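Local coordinates for uncharacterized protein (Leptospirillum rubarum, PDB 3OMD) that is of unknown function but folds as a single all-helical chain of the DUF5069 family, at residues Arg14-Arg19 and Arg100-Arg105; Asp18-Gly21 and His25-Arg28; Lys27-Lys32 and Glu63-Ala68; Lys70-Asp75 and Leu79-Ser84. All coordinates share one frame; numbering follows the deposited sequence. Where two conformers were deposited one is given.

Interaction 1: Arg14-Arg19 and Arg100-Arg105; sequences RSPVDR and REYESR
Pro16 packs against the ring of Tyr102 on the closed side of this contact, its CB 3.1 Å from Tyr102 OH and also against CE2 of the same ring. The two side chains cross at about a right angle. Tyr102 holds CG anti to its backbone N (chi1 178°), which sends the ring off helix 92-104 toward the loop; its hydroxyl is hydrogen-bonded to His25 ND1, so the phenol is fixed at its far end as well as pressed by the proline. Pro16 sits in a type I turn from Ser15 to Asp18, where Ser15 OG accepts the N-H of Val17 in an ST turn.

The outer side faces solvent, Val17 and Arg19 being exposed, and a single polar bond plus one methyl contact carries it. Arg19, extended from CG to NE, reaches across to Glu103 and gives an NH2 hydrogen to OE2 at 2.9 Å and 164°. The acceptor lies in the guanidinium plane and is met on its syn side, while the two planes are turned 32° apart. Val17 CG1 rests beside the same carboxylate, 3.8 Å from Glu103 OE2. With Glu103 cut back to an alanine, Arg19 NH2 is likely to lose its charged mate, although Asp24 still pairs with NE. The contact ties the loop before helix 26-38 to the end of helix 92-104, with Val134 and Leu137 of helix 133-140 packed against Pro16.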
loop_
_atom_site.group_PDB
_atom_site.type_symbol
_atom_site.label_atom_id
_atom_site.label_comp_id
_atom_site.label_asym_id
_atom_site.label_seq_id
_atom_site.Cartn_x
_atom_site.Cartn_y
_atom_site.Cartn_z
ATOM N N ARG A 14 -3.068 3.121 -5.822
ATOM C CA ARG A 14 -4.354 3.344 -5.139
ATOM C C ARG A 14 -4.203 3.580 -3.640
ATOM O O ARG A 14 -3.141 3.275 -3.038
ATOM C CB ARG A 14 -5.321 2.179 -5.456
ATOM C CG ARG A 14 -5.877 2.343 -6.908
ATOM C CD ARG A 14 -6.661 1.136 -7.395
ATOM N NE ARG A 14 -5.796 -0.035 -7.491
ATOM C CZ ARG A 14 -6.263 -1.261 -7.734
ATOM N NH1 ARG A 14 -7.568 -1.462 -7.880
ATOM N NH2 ARG A 14 -5.428 -2.284 -7.791
ATOM N N SER A 15 -5.275 4.128 -3.058
ATOM C CA SER A 15 -5.242 4.523 -1.660
ATOM C C SER A 15 -4.928 3.359 -0.735
ATOM O O SER A 15 -5.443 2.251 -0.919
ATOM C CB SER A 15 -6.608 5.094 -1.268
ATOM O OG SER A 15 -6.622 5.377 0.131
ATOM N N PRO A 16 -4.157 3.616 0.329
ATOM C CA PRO A 16 -3.952 2.612 1.397
ATOM C C PRO A 16 -5.269 2.018 1.890
ATOM O O PRO A 16 -5.288 0.859 2.309
ATOM C CB PRO A 16 -3.326 3.453 2.536
ATOM C CG PRO A 16 -2.469 4.466 1.773
ATOM C CD PRO A 16 -3.396 4.863 0.581
ATOM N N VAL A 17 -6.347 2.806 1.919
ATOM C CA VAL A 17 -7.597 2.357 2.550
ATOM C C VAL A 17 -8.724 2.080 1.524
ATOM O O VAL A 17 -9.888 1.933 1.911
ATOM C CB VAL A 17 -8.039 3.322 3.679
ATOM C CG1 VAL A 17 -6.937 3.358 4.797
ATOM C CG2 VAL A 17 -8.423 4.699 3.130
ATOM N N ASP A 18 -8.340 1.959 0.246
ATOM C CA ASP A 18 -9.253 1.519 -0.824
ATOM C C ASP A 18 -9.179 -0.024 -0.771
ATOM O O ASP A 18 -8.265 -0.640 -1.336
ATOM C CB ASP A 18 -8.760 2.073 -2.157
ATOM C CG ASP A 18 -9.673 1.699 -3.328
ATOM O OD1 ASP A 18 -10.671 0.949 -3.129
ATOM O OD2 ASP A 18 -9.343 2.157 -4.434
ATOM N N ARG A 19 -10.142 -0.643 -0.070
ATOM C CA ARG A 19 -9.963 -2.057 0.335
ATOM C C ARG A 19 -10.318 -3.053 -0.776
ATOM O O ARG A 19 -11.173 -2.777 -1.649
ATOM C CB ARG A 19 -10.793 -2.355 1.582
ATOM C CG ARG A 19 -10.314 -1.553 2.804
ATOM C CD ARG A 19 -11.202 -1.802 4.028
ATOM N NE ARG A 19 -10.650 -1.101 5.190
ATOM C CZ ARG A 19 -11.280 -1.027 6.350
ATOM N NH1 ARG A 19 -12.483 -1.606 6.504
ATOM N NH2 ARG A 19 -10.717 -0.399 7.376
ATOM N N ARG A 100 -6.513 -2.315 11.362
ATOM C CA ARG A 100 -6.545 -1.391 12.508
ATOM C C ARG A 100 -5.120 -0.938 12.837
ATOM O O ARG A 100 -4.881 0.262 13.085
ATOM C CB ARG A 100 -7.195 -2.098 13.713
ATOM C CG ARG A 100 -7.137 -1.302 14.996
ATOM C CD ARG A 100 -7.464 -2.222 16.195
ATOM N NE ARG A 100 -7.359 -1.493 17.464
ATOM C CZ ARG A 100 -7.596 -2.015 18.669
ATOM N NH1 ARG A 100 -7.988 -3.287 18.805
ATOM N NH2 ARG A 100 -7.497 -1.242 19.740
ATOM N N GLU A 101 -4.166 -1.873 12.797
ATOM C CA GLU A 101 -2.786 -1.491 13.098
ATOM C C GLU A 101 -2.214 -0.594 11.988
ATOM O O GLU A 101 -1.572 0.416 12.261
ATOM C CB GLU A 101 -1.912 -2.735 13.339
ATOM C CG GLU A 101 -0.494 -2.349 13.713
ATOM C CD GLU A 101 0.367 -3.480 14.224
ATOM O OE1 GLU A 101 -0.098 -4.619 14.340
ATOM O OE2 GLU A 101 1.539 -3.192 14.551
ATOM N N TYR A 102 -2.460 -0.963 10.731
ATOM C CA TYR A 102 -1.968 -0.210 9.572
ATOM C C TYR A 102 -2.472 1.224 9.603
ATOM O O TYR A 102 -1.689 2.168 9.411
ATOM C CB TYR A 102 -2.512 -0.936 8.361
ATOM C CG TYR A 102 -2.225 -0.369 6.997
ATOM C CD1 TYR A 102 -0.974 -0.590 6.365
ATOM C CD2 TYR A 102 -3.209 0.305 6.275
ATOM C CE1 TYR A 102 -0.735 -0.131 5.040
ATOM C CE2 TYR A 102 -2.986 0.775 4.973
ATOM C CZ TYR A 102 -1.763 0.545 4.377
ATOM O OH TYR A 102 -1.576 0.976 3.106
ATOM N N GLU A 103 -3.771 1.383 9.854
ATOM C CA GLU A 103 -4.368 2.739 9.866
ATOM C C GLU A 103 -3.928 3.543 11.103
ATOM O O GLU A 103 -4.054 4.769 11.110
ATOM C CB GLU A 103 -5.887 2.639 9.807
ATOM C CG GLU A 103 -6.350 2.104 8.454
ATOM C CD GLU A 103 -7.821 1.881 8.365
ATOM O OE1 GLU A 103 -8.598 2.522 9.141
ATOM O OE2 GLU A 103 -8.236 1.057 7.528
ATOM N N SER A 104 -3.422 2.865 12.140
ATOM C CA SER A 104 -2.959 3.569 13.337
ATOM C C SER A 104 -1.509 4.006 13.239
ATOM O O SER A 104 -1.055 4.794 14.071
ATOM C CB SER A 104 -3.089 2.674 14.575
ATOM O OG SER A 104 -2.061 1.699 14.613
ATOM N N ARG A 105 -0.770 3.489 12.253
ATOM C CA ARG A 105 0.691 3.738 12.195
ATOM C C ARG A 105 1.001 5.220 12.144
ATOM O O ARG A 105 0.528 5.933 11.263
ATOM C CB ARG A 105 1.327 3.015 11.002
ATOM C CG ARG A 105 1.402 1.523 11.209
ATOM C CD ARG A 105 1.916 0.751 9.965
ATOM N NE ARG A 105 1.944 -0.715 10.215
ATOM C CZ ARG A 105 2.971 -1.365 10.751
ATOM N NH1 ARG A 105 4.072 -0.694 11.083
ATOM N NH2 ARG A 105 2.906 -2.682 10.960
#

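Interaction 2: Asp18-Gly21 and His25-Arg28; sequences DRLG and HLKR
Lys27 NZ donates to Asp18 OD1 at 2.8 Å in a salt bridge that joins the first turn of helix 26-38 to the loop before it. The ammonium comes from above the carboxylate, 41° out of its plane. Lys27 is extended beyond CG, and its methylenes run along the loop backbone on the way: CD lies 3.3 Å from Asp18 O and CE 3.4 Å from Arg19 O. A water bridges the same two residues, donating to Asp18 O at 2.7 Å and accepting from Lys27 N at 2.9 Å, which gives an N-H of the first helical turn a partner.

Beyond the charges the contact is apolar. Leu20 lays CB against Lys27 CG, 3.8 Å away, and turns CD2 onto Leu26 CD2, where the two leucines meet methyl to methyl. Replacing Lys27 with an alanine would probably leave Asp18 without its ammonium partner and strip the aliphatic cover from Leu20 CB. This is the lead-in to helix 26-38, the preceding loop folded back along the first turn; His25, the N-cap, points away from that loop and bonds through NE2 to Asp51 OD1. Leu20 and Leu26 both continue onto Leu79 of helix 75-85, and Leu26 also touches Phe54 of helix 50-58.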
loop_
_atom_site.group_PDB
_atom_site.type_symbol
_atom_site.label_atom_id
_atom_site.label_comp_id
_atom_site.label_asym_id
_atom_site.label_seq_id
_atom_site.Cartn_x
_atom_site.Cartn_y
_atom_site.Cartn_z
ATOM N N ASP A 18 -8.340 1.959 0.246
ATOM C CA ASP A 18 -9.253 1.519 -0.824
ATOM C C ASP A 18 -9.179 -0.024 -0.771
ATOM O O ASP A 18 -8.265 -0.640 -1.336
ATOM C CB ASP A 18 -8.760 2.073 -2.157
ATOM C CG ASP A 18 -9.673 1.699 -3.328
ATOM O OD1 ASP A 18 -10.671 0.949 -3.129
ATOM O OD2 ASP A 18 -9.343 2.157 -4.434
ATOM N N ARG A 19 -10.142 -0.643 -0.070
ATOM C CA ARG A 19 -9.963 -2.057 0.335
ATOM C C ARG A 19 -10.318 -3.053 -0.776
ATOM O O ARG A 19 -11.173 -2.777 -1.649
ATOM C CB ARG A 19 -10.793 -2.355 1.582
ATOM C CG ARG A 19 -10.314 -1.553 2.804
ATOM C CD ARG A 19 -11.202 -1.802 4.028
ATOM N NE ARG A 19 -10.650 -1.101 5.190
ATOM C CZ ARG A 19 -11.280 -1.027 6.350
ATOM N NH1 ARG A 19 -12.483 -1.606 6.504
ATOM N NH2 ARG A 19 -10.717 -0.399 7.376
ATOM N N LEU A 20 -9.674 -4.222 -0.718
ATOM C CA LEU A 20 -9.963 -5.321 -1.640
ATOM C C LEU A 20 -10.003 -6.549 -0.748
ATOM O O LEU A 20 -9.090 -6.784 0.004
ATOM C CB LEU A 20 -8.846 -5.454 -2.682
ATOM C CG LEU A 20 -8.974 -6.649 -3.658
ATOM C CD1 LEU A 20 -10.279 -6.651 -4.424
ATOM C CD2 LEU A 20 -7.765 -6.641 -4.620
ATOM N N GLY A 21 -11.076 -7.337 -0.841
ATOM C CA GLY A 21 -11.200 -8.499 0.052
ATOM C C GLY A 21 -11.217 -8.085 1.528
ATOM O O GLY A 21 -10.816 -8.855 2.398
ATOM N N HIS A 25 -4.072 -1.761 1.955
ATOM C CA HIS A 25 -2.768 -1.911 1.285
ATOM C C HIS A 25 -2.772 -2.786 0.034
ATOM O O HIS A 25 -1.935 -2.575 -0.858
ATOM C CB HIS A 25 -1.653 -2.411 2.241
ATOM C CG HIS A 25 -0.298 -1.980 1.792
ATOM N ND1 HIS A 25 0.061 -0.648 1.758
ATOM C CD2 HIS A 25 0.736 -2.672 1.239
ATOM C CE1 HIS A 25 1.273 -0.545 1.240
ATOM N NE2 HIS A 25 1.703 -1.755 0.917
ATOM N N LEU A 26 -3.678 -3.780 -0.037
ATOM C CA LEU A 26 -3.589 -4.782 -1.135
ATOM C C LEU A 26 -3.699 -4.120 -2.527
ATOM O O LEU A 26 -2.870 -4.397 -3.422
ATOM C CB LEU A 26 -4.644 -5.875 -0.926
ATOM C CG LEU A 26 -4.704 -6.906 -2.065
ATOM C CD1 LEU A 26 -3.348 -7.570 -2.343
ATOM C CD2 LEU A 26 -5.801 -7.962 -1.706
ATOM N N LYS A 27 -4.696 -3.245 -2.741
ATOM C CA LYS A 27 -4.774 -2.581 -4.075
ATOM C C LYS A 27 -3.489 -1.792 -4.354
ATOM O O LYS A 27 -2.986 -1.805 -5.477
ATOM C CB LYS A 27 -5.975 -1.636 -4.131
ATOM C CG LYS A 27 -7.320 -2.385 -4.263
ATOM C CD LYS A 27 -8.429 -1.377 -4.515
ATOM C CE LYS A 27 -9.766 -2.091 -4.684
ATOM N NZ LYS A 27 -10.865 -1.107 -5.021
ATOM N N ARG A 28 -3.018 -1.051 -3.335
ATOM C CA ARG A 28 -1.859 -0.193 -3.496
ATOM C C ARG A 28 -0.620 -1.020 -3.883
ATOM O O ARG A 28 0.149 -0.639 -4.781
ATOM C CB ARG A 28 -1.607 0.544 -2.172
ATOM C CG ARG A 28 -0.434 1.551 -2.242
ATOM C CD ARG A 28 -0.448 2.379 -0.988
ATOM N NE ARG A 28 0.526 3.472 -1.059
ATOM C CZ ARG A 28 0.292 4.645 -1.644
ATOM N NH1 ARG A 28 -0.900 4.918 -2.170
ATOM N NH2 ARG A 28 1.259 5.571 -1.661
HETATM O O HOH W 1 -6.501 -2.493 -0.630
#

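Interaction 3: Lys27-Lys32 and Glu63-Ala68; sequences KRVIDK and EKFAEA
The Phe65 ring meets helix 26-38 with its outer end. At its edge, near the ring plane, lies the backbone oxygen of Val29, 3.7 Å from CE2. Ile30 approaches obliquely, putting CG1 3.7 Å from CZ, and its side chain crosses the phenylalanine at about a right angle. Val29 CG1 reaches the same ring carbon, CZ, at 3.9 Å. CZ is thus touched by one branch from each of two consecutive helix residues.

Phe65 has CG anti to its backbone N (chi1 -178°), which carries the ring from helix 62-69 across to its neighbour; the nearest CA atoms, those of Ile30 and Ala66, are 8.0 Å apart. This is helix-to-helix packing in the core of an all-helical fold, made by a single large aromatic side chain set against two beta-branched aliphatic ones, and no hydrogen bond crosses between the two segments. All three touching residues are buried.

Val29 turns CG1 between its backbone N and carbonyl carbon (chi1 77°), which brings that methyl to the ring. Around them, Phe55 meets the Phe65 ring with planes at about 60°, Val29 also touches Phe54 and Phe55 of helix 50-58, and Met78 of helix 75-85 touches both Phe65 and Ile30.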
loop_
_atom_site.group_PDB
_atom_site.type_symbol
_atom_site.label_atom_id
_atom_site.label_comp_id
_atom_site.label_asym_id
_atom_site.label_seq_id
_atom_site.Cartn_x
_atom_site.Cartn_y
_atom_site.Cartn_z
ATOM N N LYS A 27 -4.696 -3.245 -2.741
ATOM C CA LYS A 27 -4.774 -2.581 -4.075
ATOM C C LYS A 27 -3.489 -1.792 -4.354
ATOM O O LYS A 27 -2.986 -1.805 -5.477
ATOM C CB LYS A 27 -5.975 -1.636 -4.131
ATOM C CG LYS A 27 -7.320 -2.385 -4.263
ATOM C CD LYS A 27 -8.429 -1.377 -4.515
ATOM C CE LYS A 27 -9.766 -2.091 -4.684
ATOM N NZ LYS A 27 -10.865 -1.107 -5.021
ATOM N N ARG A 28 -3.018 -1.051 -3.335
ATOM C CA ARG A 28 -1.859 -0.193 -3.496
ATOM C C ARG A 28 -0.620 -1.020 -3.883
ATOM O O ARG A 28 0.149 -0.639 -4.781
ATOM C CB ARG A 28 -1.607 0.544 -2.172
ATOM C CG ARG A 28 -0.434 1.551 -2.242
ATOM C CD ARG A 28 -0.448 2.379 -0.988
ATOM N NE ARG A 28 0.526 3.472 -1.059
ATOM C CZ ARG A 28 0.292 4.645 -1.644
ATOM N NH1 ARG A 28 -0.900 4.918 -2.170
ATOM N NH2 ARG A 28 1.259 5.571 -1.661
ATOM N N VAL A 29 -0.415 -2.139 -3.194
ATOM C CA VAL A 29 0.752 -2.956 -3.505
ATOM C C VAL A 29 0.599 -3.760 -4.788
ATOM O O VAL A 29 1.616 -4.071 -5.412
ATOM C CB VAL A 29 1.173 -3.814 -2.273
ATOM C CG1 VAL A 29 0.255 -5.032 -2.058
ATOM C CG2 VAL A 29 2.614 -4.255 -2.409
ATOM N N ILE A 30 -0.630 -4.127 -5.167
ATOM C CA ILE A 30 -0.818 -4.604 -6.552
ATOM C C ILE A 30 -0.252 -3.596 -7.553
ATOM O O ILE A 30 0.514 -3.952 -8.463
ATOM C CB ILE A 30 -2.300 -4.917 -6.822
ATOM C CG1 ILE A 30 -2.701 -6.187 -6.037
ATOM C CG2 ILE A 30 -2.580 -5.115 -8.351
ATOM C CD1 ILE A 30 -4.277 -6.361 -6.017
ATOM N N ASP A 31 -0.623 -2.334 -7.371
ATOM C CA ASP A 31 -0.188 -1.308 -8.327
ATOM C C ASP A 31 1.323 -1.160 -8.306
ATOM O O ASP A 31 1.953 -1.049 -9.355
ATOM C CB ASP A 31 -0.835 0.025 -7.981
ATOM C CG ASP A 31 -2.335 0.033 -8.219
ATOM O OD1 ASP A 31 -2.883 -0.878 -8.896
ATOM O OD2 ASP A 31 -3.015 0.967 -7.711
ATOM N N LYS A 32 1.892 -1.160 -7.104
ATOM C CA LYS A 32 3.350 -1.014 -6.989
ATOM C C LYS A 32 4.061 -2.238 -7.572
ATOM O O LYS A 32 5.121 -2.084 -8.203
ATOM C CB LYS A 32 3.779 -0.819 -5.521
ATOM C CG LYS A 32 3.296 0.559 -4.978
ATOM C CD LYS A 32 3.463 0.719 -3.458
ATOM C CE LYS A 32 4.898 0.641 -3.114
ATOM N NZ LYS A 32 5.046 0.620 -1.581
ATOM N N GLU A 63 8.557 -11.457 -3.963
ATOM C CA GLU A 63 8.989 -11.857 -5.304
ATOM C C GLU A 63 7.876 -12.680 -5.958
ATOM O O GLU A 63 7.513 -12.470 -7.127
ATOM C CB GLU A 63 10.297 -12.673 -5.287
ATOM C CG GLU A 63 11.507 -11.900 -4.810
ATOM C CD GLU A 63 12.781 -12.747 -4.667
ATOM O OE1 GLU A 63 12.783 -13.986 -4.887
ATOM O OE2 GLU A 63 13.808 -12.155 -4.305
ATOM N N LYS A 64 7.339 -13.622 -5.195
ATOM C CA LYS A 64 6.215 -14.436 -5.715
ATOM C C LYS A 64 4.981 -13.607 -5.987
ATOM O O LYS A 64 4.294 -13.856 -6.996
ATOM C CB LYS A 64 5.905 -15.582 -4.761
ATOM C CG LYS A 64 7.076 -16.546 -4.596
ATOM C CD LYS A 64 6.723 -17.698 -3.714
ATOM C CE LYS A 64 7.921 -18.650 -3.632
ATOM N NZ LYS A 64 7.601 -19.851 -2.804
ATOM N N PHE A 65 4.704 -12.611 -5.142
ATOM C CA PHE A 65 3.569 -11.722 -5.392
ATOM C C PHE A 65 3.737 -10.927 -6.682
ATOM O O PHE A 65 2.789 -10.865 -7.488
ATOM C CB PHE A 65 3.397 -10.818 -4.171
ATOM C CG PHE A 65 2.233 -9.868 -4.265
ATOM C CD1 PHE A 65 0.980 -10.242 -3.810
ATOM C CD2 PHE A 65 2.403 -8.592 -4.780
ATOM C CE1 PHE A 65 -0.086 -9.349 -3.863
ATOM C CE2 PHE A 65 1.333 -7.701 -4.868
ATOM C CZ PHE A 65 0.077 -8.079 -4.405
ATOM N N ALA A 66 4.941 -10.380 -6.919
ATOM C CA ALA A 66 5.166 -9.616 -8.137
ATOM C C ALA A 66 5.024 -10.527 -9.350
ATOM O O ALA A 66 4.479 -10.103 -10.361
ATOM C CB ALA A 66 6.558 -8.912 -8.116
ATOM N N GLU A 67 5.533 -11.753 -9.269
ATOM C CA GLU A 67 5.366 -12.693 -10.386
ATOM C C GLU A 67 3.901 -13.047 -10.617
ATOM O O GLU A 67 3.433 -13.122 -11.767
ATOM C CB GLU A 67 6.160 -13.979 -10.143
ATOM C CG GLU A 67 6.066 -14.999 -11.329
ATOM C CD GLU A 67 6.645 -14.470 -12.649
ATOM O OE1 GLU A 67 7.565 -13.606 -12.585
ATOM O OE2 GLU A 67 6.173 -14.905 -13.743
ATOM N N ALA A 68 3.159 -13.208 -9.522
ATOM C CA ALA A 68 1.769 -13.613 -9.629
ATOM C C ALA A 68 0.911 -12.568 -10.325
ATOM O O ALA A 68 -0.013 -12.932 -11.084
ATOM C CB ALA A 68 1.183 -13.914 -8.241
#

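Interaction 4: Lys70-Asp75 and Leu79-Ser84; sequences KSRPQD and LAWVHS
Arg72 and Trp81 meet through flat groups, and this is the main side-chain contact. Trp81 CD1 stands 3.4 Å above one face of the Arg72 guanidinium, over its centre, and is also 3.5 Å from Arg72 NH2. The two planes are 55° apart, so the groups are steeply inclined rather than stacked, and the side chains cross at about a right angle. The stem of the arginine joins in, with Arg72 CD 3.8 Å from Trp81 CB. Arg72 is extended from CG to NE and then bends at its last torsion (chi4 86°), which turns the guanidinium face to the indole; its NH1 is hydrogen-bonded to the carbonyl of Ala68, so the group is held from the end of helix 62-69 as well.

The hydrogen bonding across the segments is backbone: Leu79 N donates to Asp75 O at 2.8 Å and 162°. This is the N-H of Leu79 to the C=O four residues earlier, an alpha-helical bond of the first turn of helix 75-85, and Asp75 O also lies 3.4 Å from Leu79 CB.

Among charged groups, the Asp75 carboxylate is paired with Arg14 NH1.

Gln74 occupies the N-cap position, and the whole is a helix-loop-helix connection: in the short link between helices 62-69 and 75-85 an arginine lies against a tryptophan of the second helix.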
loop_
_atom_site.group_PDB
_atom_site.type_symbol
_atom_site.label_atom_id
_atom_site.label_comp_id
_atom_site.label_asym_id
_atom_site.label_seq_id
_atom_site.Cartn_x
_atom_site.Cartn_y
_atom_site.Cartn_z
ATOM N N LYS A 70 1.640 -10.743 -12.770
ATOM C CA LYS A 70 1.867 -10.761 -14.229
ATOM C C LYS A 70 0.849 -11.551 -15.031
ATOM O O LYS A 70 0.653 -11.243 -16.212
ATOM C CB LYS A 70 3.258 -11.297 -14.582
ATOM C CG LYS A 70 4.367 -10.474 -13.942
ATOM C CD LYS A 70 5.732 -11.054 -14.369
ATOM C CE LYS A 70 6.957 -10.338 -13.814
ATOM N NZ LYS A 70 8.286 -10.967 -14.221
ATOM N N SER A 71 0.283 -12.626 -14.480
ATOM C CA SER A 71 -0.740 -13.385 -15.210
ATOM C C SER A 71 -2.149 -13.103 -14.680
ATOM O O SER A 71 -3.132 -13.730 -15.117
ATOM C CB SER A 71 -0.451 -14.885 -15.181
ATOM O OG SER A 71 -0.429 -15.290 -13.818
ATOM N N ARG A 72 -2.252 -12.149 -13.751
ATOM C CA ARG A 72 -3.516 -11.819 -13.062
ATOM C C ARG A 72 -3.820 -10.324 -13.139
ATOM O O ARG A 72 -3.589 -9.581 -12.179
ATOM C CB ARG A 72 -3.382 -12.250 -11.602
ATOM C CG ARG A 72 -3.244 -13.785 -11.525
ATOM C CD ARG A 72 -2.888 -14.263 -10.098
ATOM N NE ARG A 72 -2.851 -15.719 -10.042
ATOM C CZ ARG A 72 -1.782 -16.468 -10.342
ATOM N NH1 ARG A 72 -0.612 -15.911 -10.720
ATOM N NH2 ARG A 72 -1.887 -17.794 -10.265
ATOM N N PRO A 73 -4.355 -9.860 -14.265
ATOM C CA PRO A 73 -4.547 -8.448 -14.529
ATOM C C PRO A 73 -5.677 -7.814 -13.734
ATOM O O PRO A 73 -5.678 -6.591 -13.544
ATOM C CB PRO A 73 -4.878 -8.403 -16.045
ATOM C CG PRO A 73 -5.391 -9.758 -16.342
ATOM C CD PRO A 73 -4.639 -10.693 -15.454
ATOM N N GLN A 74 -6.586 -8.641 -13.218
ATOM C CA GLN A 74 -7.716 -8.121 -12.495
ATOM C C GLN A 74 -7.519 -8.308 -10.988
ATOM O O GLN A 74 -6.992 -9.323 -10.532
ATOM C CB GLN A 74 -8.979 -8.840 -12.928
ATOM C CG GLN A 74 -9.233 -8.855 -14.450
ATOM C CD GLN A 74 -9.110 -7.473 -15.118
ATOM O OE1 GLN A 74 -8.632 -7.365 -16.266
ATOM N NE2 GLN A 74 -9.539 -6.417 -14.419
ATOM N N ASP A 75 -8.013 -7.340 -10.234
ATOM C CA ASP A 75 -7.967 -7.381 -8.759
ATOM C C ASP A 75 -8.519 -8.709 -8.217
ATOM O O ASP A 75 -7.976 -9.238 -7.259
ATOM C CB ASP A 75 -8.804 -6.231 -8.168
ATOM C CG ASP A 75 -8.071 -4.915 -8.128
ATOM O OD1 ASP A 75 -6.869 -4.824 -8.466
ATOM O OD2 ASP A 75 -8.730 -3.940 -7.732
ATOM N N LEU A 79 -6.546 -11.127 -5.726
ATOM C CA LEU A 79 -7.119 -11.446 -4.414
ATOM C C LEU A 79 -7.215 -12.964 -4.237
ATOM O O LEU A 79 -6.879 -13.496 -3.157
ATOM C CB LEU A 79 -8.498 -10.784 -4.244
ATOM C CG LEU A 79 -9.259 -11.127 -2.934
ATOM C CD1 LEU A 79 -8.439 -10.658 -1.724
ATOM C CD2 LEU A 79 -10.616 -10.496 -2.943
ATOM N N ALA A 80 -7.652 -13.677 -5.287
ATOM C CA ALA A 80 -7.767 -15.135 -5.186
ATOM C C ALA A 80 -6.373 -15.740 -4.961
ATOM O O ALA A 80 -6.223 -16.711 -4.194
ATOM C CB ALA A 80 -8.449 -15.722 -6.413
ATOM N N TRP A 81 -5.343 -15.177 -5.597
ATOM C CA TRP A 81 -3.990 -15.695 -5.377
ATOM C C TRP A 81 -3.557 -15.488 -3.911
ATOM O O TRP A 81 -3.049 -16.406 -3.249
ATOM C CB TRP A 81 -2.986 -15.011 -6.345
ATOM C CG TRP A 81 -1.621 -15.623 -6.261
ATOM C CD1 TRP A 81 -1.146 -16.691 -6.974
ATOM C CD2 TRP A 81 -0.535 -15.175 -5.429
ATOM N NE1 TRP A 81 0.165 -16.954 -6.619
ATOM C CE2 TRP A 81 0.565 -16.038 -5.677
ATOM C CE3 TRP A 81 -0.396 -14.141 -4.491
ATOM C CZ2 TRP A 81 1.796 -15.896 -5.033
ATOM C CZ3 TRP A 81 0.859 -14.012 -3.800
ATOM C CH2 TRP A 81 1.930 -14.883 -4.111
ATOM N N VAL A 82 -3.797 -14.284 -3.391
ATOM C CA VAL A 82 -3.486 -14.009 -1.991
ATOM C C VAL A 82 -4.166 -15.032 -1.056
ATOM O O VAL A 82 -3.525 -15.624 -0.155
ATOM C CB VAL A 82 -3.870 -12.562 -1.612
ATOM C CG1 VAL A 82 -3.817 -12.350 -0.068
ATOM C CG2 VAL A 82 -2.918 -11.599 -2.327
ATOM N N HIS A 83 -5.458 -15.265 -1.277
ATOM C CA HIS A 83 -6.169 -16.239 -0.431
ATOM C C HIS A 83 -5.517 -17.616 -0.539
ATOM O O HIS A 83 -5.368 -18.313 0.466
ATOM C CB HIS A 83 -7.639 -16.288 -0.819
ATOM C CG HIS A 83 -8.417 -15.088 -0.373
ATOM N ND1 HIS A 83 -9.624 -14.716 -0.942
ATOM C CD2 HIS A 83 -8.210 -14.233 0.654
ATOM C CE1 HIS A 83 -10.097 -13.660 -0.302
ATOM N NE2 HIS A 83 -9.248 -13.332 0.649
ATOM N N SER A 84 -5.115 -18.001 -1.749
ATOM C CA SER A 84 -4.546 -19.327 -1.948
ATOM C C SER A 84 -3.168 -19.477 -1.261
ATOM O O SER A 84 -2.750 -20.602 -0.957
ATOM C CB SER A 84 -4.488 -19.654 -3.456
ATOM O OG SER A 84 -3.402 -19.007 -4.091
#

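How the interactions relate
Helix 26-38 is common ground: interactions 2 and 3 share Lys27 and Arg28 on it, with centres about 11 Å apart. Interaction 1 uses the loop that leads into it and shares Asp18 and Arg19 with interaction 2, about 8 Å away between centres. Along the chain interactions 3 and 4 both fall inside the long loop closed by interaction 1, and interaction 3 closes before interaction 4 opens. These two lie about 9 Å apart between centres, and Trp81 packs on Ala68 and Phe65 between them. Interactions 1 and 4 are about 20 Å apart between centres, yet Arg14 NH1 bridges to Asp75 OD2 at 2.7 Å, tying the loop before helix 26-38 to the start of helix 75-85 within one all-helical DUF5069 chain.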